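Local structure of Card1 endonuclease domain-containing protein (Vibrio cholerae, 1XMX) at residues Y193-C198 and L238-E243; H259-Q264 and T373-W378. The protein is of unknown function, but its Card1-like endonuclease domain of the PDDEXK clan suggests that it binds, and possibly cleaves, nucleic acid. All coordinates share one frame; numbering follows the deposited sequence.

Interaction 1 of 2, residues Y193-C198 and L238-E243; sequences YLATTC and LTFINE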
loop_
_atom_site.group_PDB
_atom_site.type_symbol
_atom_site.label_atom_id
_atom_site.label_comp_id
_atom_site.label_asym_id
_atom_site.label_seq_id
_atom_site.Cartn_x
_atom_site.Cartn_y
_atom_site.Cartn_z
ATOM N N TYR A 193 -29.364 -3.631 -0.578
ATOM C CA TYR A 193 -30.222 -4.652 -1.228
ATOM C C TYR A 193 -30.882 -4.145 -2.556
ATOM O O TYR A 193 -30.862 -4.849 -3.567
ATOM C CB TYR A 193 -31.264 -5.203 -0.238
ATOM C CG TYR A 193 -32.389 -5.939 -0.930
ATOM C CD1 TYR A 193 -32.316 -7.312 -1.186
ATOM C CD2 TYR A 193 -33.516 -5.246 -1.373
ATOM C CE1 TYR A 193 -33.374 -7.964 -1.824
ATOM C CE2 TYR A 193 -34.537 -5.878 -2.042
ATOM C CZ TYR A 193 -34.462 -7.221 -2.252
ATOM O OH TYR A 193 -35.527 -7.794 -2.918
ATOM N N LEU A 194 -31.414 -2.920 -2.556
ATOM C CA LEU A 194 -31.964 -2.297 -3.772
ATOM C C LEU A 194 -30.902 -2.126 -4.868
ATOM O O LEU A 194 -31.125 -2.494 -6.017
ATOM C CB LEU A 194 -32.614 -0.934 -3.467
ATOM C CG LEU A 194 -33.847 -0.912 -2.523
ATOM C CD1 LEU A 194 -34.116 0.521 -2.067
ATOM C CD2 LEU A 194 -35.105 -1.440 -3.182
ATOM N N ALA A 195 -29.753 -1.560 -4.525
ATOM C CA ALA A 195 -28.649 -1.472 -5.512
ATOM C C ALA A 195 -28.255 -2.851 -6.064
ATOM O O ALA A 195 -28.003 -3.001 -7.238
ATOM C CB ALA A 195 -27.435 -0.746 -4.911
ATOM N N THR A 196 -28.219 -3.860 -5.197
ATOM C CA THR A 196 -27.871 -5.213 -5.598
ATOM C C THR A 196 -28.898 -5.838 -6.563
ATOM O O THR A 196 -28.515 -6.543 -7.502
ATOM C CB THR A 196 -27.695 -6.087 -4.378
ATOM O OG1 THR A 196 -26.576 -5.585 -3.623
ATOM C CG2 THR A 196 -27.447 -7.538 -4.768
ATOM N N THR A 197 -30.181 -5.576 -6.319
ATOM C CA THR A 197 -31.250 -5.983 -7.248
ATOM C C THR A 197 -31.050 -5.395 -8.665
ATOM O O THR A 197 -31.211 -6.121 -9.674
ATOM C CB THR A 197 -32.619 -5.594 -6.688
ATOM O OG1 THR A 197 -32.869 -6.382 -5.527
ATOM C CG2 THR A 197 -33.756 -5.904 -7.673
ATOM N N CYS A 198 -30.694 -4.101 -8.725
ATOM C CA CYS A 198 -30.384 -3.432 -9.982
ATOM C C CYS A 198 -29.188 -4.110 -10.632
ATOM O O CYS A 198 -29.245 -4.404 -11.811
ATOM C CB CYS A 198 -30.036 -1.939 -9.781
ATOM S SG CYS A 198 -31.351 -0.947 -9.110
ATOM N N LEU A 238 -37.044 3.878 -7.768
ATOM C CA LEU A 238 -35.717 4.472 -7.629
ATOM C C LEU A 238 -34.878 4.209 -8.889
ATOM O O LEU A 238 -34.709 3.059 -9.297
ATOM C CB LEU A 238 -35.025 3.907 -6.380
ATOM C CG LEU A 238 -33.528 4.232 -6.195
ATOM C CD1 LEU A 238 -33.328 5.692 -5.816
ATOM C CD2 LEU A 238 -32.898 3.300 -5.135
ATOM N N THR A 239 -34.384 5.274 -9.539
ATOM C CA THR A 239 -33.554 5.103 -10.734
ATOM C C THR A 239 -32.183 5.765 -10.500
ATOM O O THR A 239 -32.121 6.972 -10.254
ATOM C CB THR A 239 -34.212 5.736 -11.965
ATOM O OG1 THR A 239 -35.597 5.357 -12.015
ATOM C CG2 THR A 239 -33.475 5.317 -13.293
ATOM N N PHE A 240 -31.097 4.996 -10.563
ATOM C CA PHE A 240 -29.763 5.626 -10.613
ATOM C C PHE A 240 -29.439 6.227 -12.002
ATOM O O PHE A 240 -29.858 5.686 -13.054
ATOM C CB PHE A 240 -28.685 4.652 -10.144
ATOM C CG PHE A 240 -28.987 4.032 -8.796
ATOM C CD1 PHE A 240 -28.656 4.705 -7.610
ATOM C CD2 PHE A 240 -29.578 2.777 -8.716
ATOM C CE1 PHE A 240 -28.904 4.100 -6.335
ATOM C CE2 PHE A 240 -29.860 2.180 -7.486
ATOM C CZ PHE A 240 -29.532 2.841 -6.286
ATOM N N ILE A 241 -28.747 7.371 -12.001
ATOM C CA ILE A 241 -28.363 7.976 -13.249
ATOM C C ILE A 241 -27.357 7.099 -14.000
ATOM O O ILE A 241 -27.291 7.140 -15.227
ATOM C CB ILE A 241 -27.808 9.394 -13.052
ATOM C CG1 ILE A 241 -26.581 9.400 -12.135
ATOM C CG2 ILE A 241 -28.906 10.299 -12.485
ATOM C CD1 ILE A 241 -25.707 10.654 -12.288
ATOM N N ASN A 242 -26.568 6.318 -13.270
ATOM C CA ASN A 242 -25.577 5.459 -13.916
ATOM C C ASN A 242 -24.994 4.366 -13.007
ATOM O O ASN A 242 -25.330 4.288 -11.836
ATOM C CB ASN A 242 -24.476 6.294 -14.623
ATOM C CG ASN A 242 -23.713 7.217 -13.663
ATOM O OD1 ASN A 242 -23.437 6.861 -12.499
ATOM N ND2 ASN A 242 -23.378 8.409 -14.142
ATOM N N GLU A 243 -24.118 3.531 -13.556
ATOM C CA GLU A 243 -23.534 2.391 -12.820
ATOM C C GLU A 243 -22.717 2.830 -11.632
ATOM O O GLU A 243 -22.722 2.177 -10.593
ATOM C CB GLU A 243 -22.612 1.573 -13.723
ATOM C CG GLU A 243 -23.327 0.991 -14.910
ATOM C CD GLU A 243 -23.863 -0.399 -14.605
ATOM O OE1 GLU A 243 -25.009 -0.478 -14.079
ATOM O OE2 GLU A 243 -23.123 -1.396 -14.882
#
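Phe240 turns an edge of its ring to Cys198. Cys198 SG lies 3.8 Å from Phe240 CE2. The sulfur sits in the plane of the ring, 5.1 Å from the ring centroid, so this is an edge-on sulfur-aromatic contact. With SG anti to its carbonyl carbon (chi1 -63°), Cys198 places the sulfur at the ring edge. Ala195, one turn earlier on the helix, reaches the same ring obliquely. Its CA is 4.3 Å from Phe240 CE2. Leu238 flanks the ring from within its own strand, with CG over one face near the rim. This is the tighter part of an apolar, buried contact. Next to it, Leu194 CD1 and Leu238 CD2 touch at 4.3 Å, a looser meeting of methyl groups.

The strand is the middle one of a small three-stranded antiparallel sheet, 205-207, 237-240 and 231-234. Helix 181-201 packs against one face of this sheet, and the axis of segment 193-198 lies at 65° to that of strand 238-240. Leu238 and Phe240 point to the helix, while Thr239 between them points away. Val206 on the adjoining strand touches Leu194 and Cys198. Arg246 and Ala249 of helix 243-266 also pack on Phe240.

The more open side of the helix carries Tyr193, Thr196 and Thr197. Here Thr197 OG1 donates to Tyr193 O at 3.2 Å, from above the carbonyl plane. Thr197 N reaches the same oxygen from the opposite face. Beyond the strand, Asn242 is the N-cap of helix 243-266, with OD1 bonded to Ala245 N.

Interaction 2 of 2, residues H259-Q264 and T373-W378; sequences HSTVKQ and THLTQW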
loop_
_atom_site.group_PDB
_atom_site.type_symbol
_atom_site.label_atom_id
_atom_site.label_comp_id
_atom_site.label_asym_id
_atom_site.label_seq_id
_atom_site.Cartn_x
_atom_site.Cartn_y
_atom_site.Cartn_z
ATOM N N HIS A 259 -10.840 7.252 -0.075
ATOM C CA HIS A 259 -9.897 7.672 -1.083
ATOM C C HIS A 259 -9.849 9.205 -1.225
ATOM O O HIS A 259 -8.780 9.804 -1.315
ATOM C CB HIS A 259 -10.230 7.001 -2.393
ATOM C CG HIS A 259 -9.343 7.399 -3.523
ATOM N ND1 HIS A 259 -8.012 7.017 -3.604
ATOM C CD2 HIS A 259 -9.599 8.139 -4.630
ATOM C CE1 HIS A 259 -7.496 7.485 -4.726
ATOM N NE2 HIS A 259 -8.437 8.168 -5.364
ATOM N N SER A 260 -11.018 9.816 -1.266
ATOM C CA SER A 260 -11.130 11.257 -1.388
ATOM C C SER A 260 -10.509 12.000 -0.191
ATOM O O SER A 260 -9.985 13.080 -0.355
ATOM C CB SER A 260 -12.597 11.626 -1.529
ATOM O OG SER A 260 -13.047 11.321 -2.845
ATOM N N THR A 261 -10.663 11.449 1.007
ATOM C CA THR A 261 -10.063 11.985 2.227
ATOM C C THR A 261 -8.520 11.858 2.269
ATOM O O THR A 261 -7.828 12.787 2.682
ATOM C CB THR A 261 -10.695 11.273 3.442
ATOM O OG1 THR A 261 -12.100 11.491 3.362
ATOM C CG2 THR A 261 -10.162 11.780 4.771
ATOM N N VAL A 262 -7.997 10.721 1.824
ATOM C CA VAL A 262 -6.590 10.531 1.706
ATOM C C VAL A 262 -6.013 11.576 0.774
ATOM O O VAL A 262 -4.936 12.141 1.048
ATOM C CB VAL A 262 -6.219 9.103 1.191
ATOM C CG1 VAL A 262 -4.680 9.042 0.876
ATOM C CG2 VAL A 262 -6.572 8.032 2.222
ATOM N N LYS A 263 -6.704 11.822 -0.332
ATOM C CA LYS A 263 -6.273 12.826 -1.319
ATOM C C LYS A 263 -6.222 14.252 -0.718
ATOM O O LYS A 263 -5.282 14.999 -0.986
ATOM C CB LYS A 263 -7.165 12.786 -2.557
ATOM C CG LYS A 263 -6.852 13.880 -3.533
ATOM C CD LYS A 263 -7.873 13.934 -4.652
ATOM C CE LYS A 263 -7.530 15.051 -5.648
ATOM N NZ LYS A 263 -8.523 15.040 -6.760
ATOM N N GLN A 264 -7.225 14.601 0.098
ATOM C CA GLN A 264 -7.174 15.812 0.936
ATOM C C GLN A 264 -6.023 15.914 1.921
ATOM O O GLN A 264 -5.399 16.978 2.047
ATOM C CB GLN A 264 -8.468 15.962 1.751
ATOM C CG GLN A 264 -9.520 16.515 0.942
ATOM C CD GLN A 264 -10.718 16.936 1.756
ATOM O OE1 GLN A 264 -10.607 17.314 2.949
ATOM N NE2 GLN A 264 -11.880 16.897 1.116
ATOM N N THR A 373 -9.096 13.083 10.557
ATOM C CA THR A 373 -8.151 13.137 11.659
ATOM C C THR A 373 -7.519 11.777 12.013
ATOM O O THR A 373 -6.296 11.677 12.200
ATOM C CB THR A 373 -8.818 13.768 12.879
ATOM O OG1 THR A 373 -9.045 15.142 12.568
ATOM C CG2 THR A 373 -7.973 13.680 14.094
ATOM N N HIS A 374 -8.341 10.735 12.096
ATOM C CA HIS A 374 -7.826 9.397 12.406
ATOM C C HIS A 374 -6.942 8.882 11.284
ATOM O O HIS A 374 -5.953 8.239 11.542
ATOM C CB HIS A 374 -8.948 8.420 12.691
ATOM C CG HIS A 374 -9.772 8.775 13.882
ATOM N ND1 HIS A 374 -9.256 8.832 15.154
ATOM C CD2 HIS A 374 -11.091 9.074 14.004
ATOM C CE1 HIS A 374 -10.215 9.144 16.013
ATOM N NE2 HIS A 374 -11.337 9.292 15.341
ATOM N N LEU A 375 -7.270 9.188 10.042
ATOM C CA LEU A 375 -6.426 8.811 8.940
ATOM C C LEU A 375 -5.093 9.573 8.974
ATOM O O LEU A 375 -4.037 9.015 8.679
ATOM C CB LEU A 375 -7.164 9.042 7.625
ATOM C CG LEU A 375 -8.218 8.014 7.104
ATOM C CD1 LEU A 375 -8.717 8.365 5.744
ATOM C CD2 LEU A 375 -7.588 6.606 7.059
ATOM N N THR A 376 -5.150 10.857 9.312
ATOM C CA THR A 376 -3.960 11.693 9.452
ATOM C C THR A 376 -3.079 11.113 10.532
ATOM O O THR A 376 -1.911 10.905 10.330
ATOM C CB THR A 376 -4.337 13.191 9.784
ATOM O OG1 THR A 376 -5.242 13.697 8.794
ATOM C CG2 THR A 376 -3.068 14.103 9.745
ATOM N N GLN A 377 -3.643 10.822 11.678
ATOM C CA GLN A 377 -2.874 10.216 12.730
ATOM C C GLN A 377 -2.168 8.948 12.267
ATOM O O GLN A 377 -0.972 8.779 12.559
ATOM C CB GLN A 377 -3.756 9.949 13.934
ATOM C CG GLN A 377 -4.295 11.273 14.505
ATOM C CD GLN A 377 -5.333 11.089 15.610
ATOM O OE1 GLN A 377 -5.996 10.043 15.717
ATOM N NE2 GLN A 377 -5.531 12.122 16.379
ATOM N N TRP A 378 -2.866 8.090 11.512
ATOM C CA TRP A 378 -2.330 6.781 11.104
ATOM C C TRP A 378 -1.156 7.055 10.192
ATOM O O TRP A 378 -0.069 6.442 10.363
ATOM C CB TRP A 378 -3.357 5.956 10.338
ATOM C CG TRP A 378 -2.965 4.529 10.026
ATOM C CD1 TRP A 378 -2.447 3.600 10.892
ATOM C CD2 TRP A 378 -3.118 3.877 8.765
ATOM N NE1 TRP A 378 -2.194 2.401 10.204
ATOM C CE2 TRP A 378 -2.632 2.554 8.906
ATOM C CE3 TRP A 378 -3.599 4.284 7.514
ATOM C CZ2 TRP A 378 -2.653 1.653 7.856
ATOM C CZ3 TRP A 378 -3.584 3.396 6.477
ATOM C CH2 TRP A 378 -3.139 2.078 6.663
#
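Leu375 meets residues 259-264 through one methyl, CD1. This methyl touches two neighbouring residues of the facing helix. Thr261 CG2 is 3.8 Å from Leu375 CD1, and Val262 CG2 is 4.1 Å from the same atom. The leucine side chain runs at about a right angle to both partners, so it meets them with its end and does not lie alongside them.

The torsions decide which branches touch. Thr261 has CG2 anti to its backbone N, and this puts the methyl on the side of Leu375. Its hydroxyl, OG1, lies beside the backbone N and is bonded to Leu257 O, one turn back in the same helix. The polar end is thus satisfied within the helix, and the methyl makes the apolar contact. In Val262, CG1 is anti to the backbone N (chi1 171°), which leaves CG2, beside that N, to meet Leu375. All three residues are buried. The contact is small, at 101 Å² summed over both sides, and the CA atoms of Val262 and Leu375 are 7.4 Å apart.

Other residues extend the interface between the two helices. Val258 and Ile265 also touch Leu375, Leu371 and Lys372 pack on Thr261, and Phe379 packs on Val262. On the sheet side, Leu375 touches Ile363 of strand 361-363, while Tyr171 of helix 164-179 touches Ser260 and Gln264 of helix 243-266.

How the interactions relate
Interaction 1 comes first along the chain and closes before interaction 2 opens. Their centres are about 29 Å apart, and their nearest atoms about 15 Å, so they do not touch. Helix 243-266 joins them. It follows strand 237-240 directly, packs on Phe240 near its start, and carries segment 259-264 near its other end. Interaction 1 belongs to the small three-stranded sheet and helix 181-201. Interaction 2 lies within the Card1-like endonuclease range, beside strand 361-363 of a larger mixed sheet. One long helix thus connects the small sheet region with the probable nuclease domain.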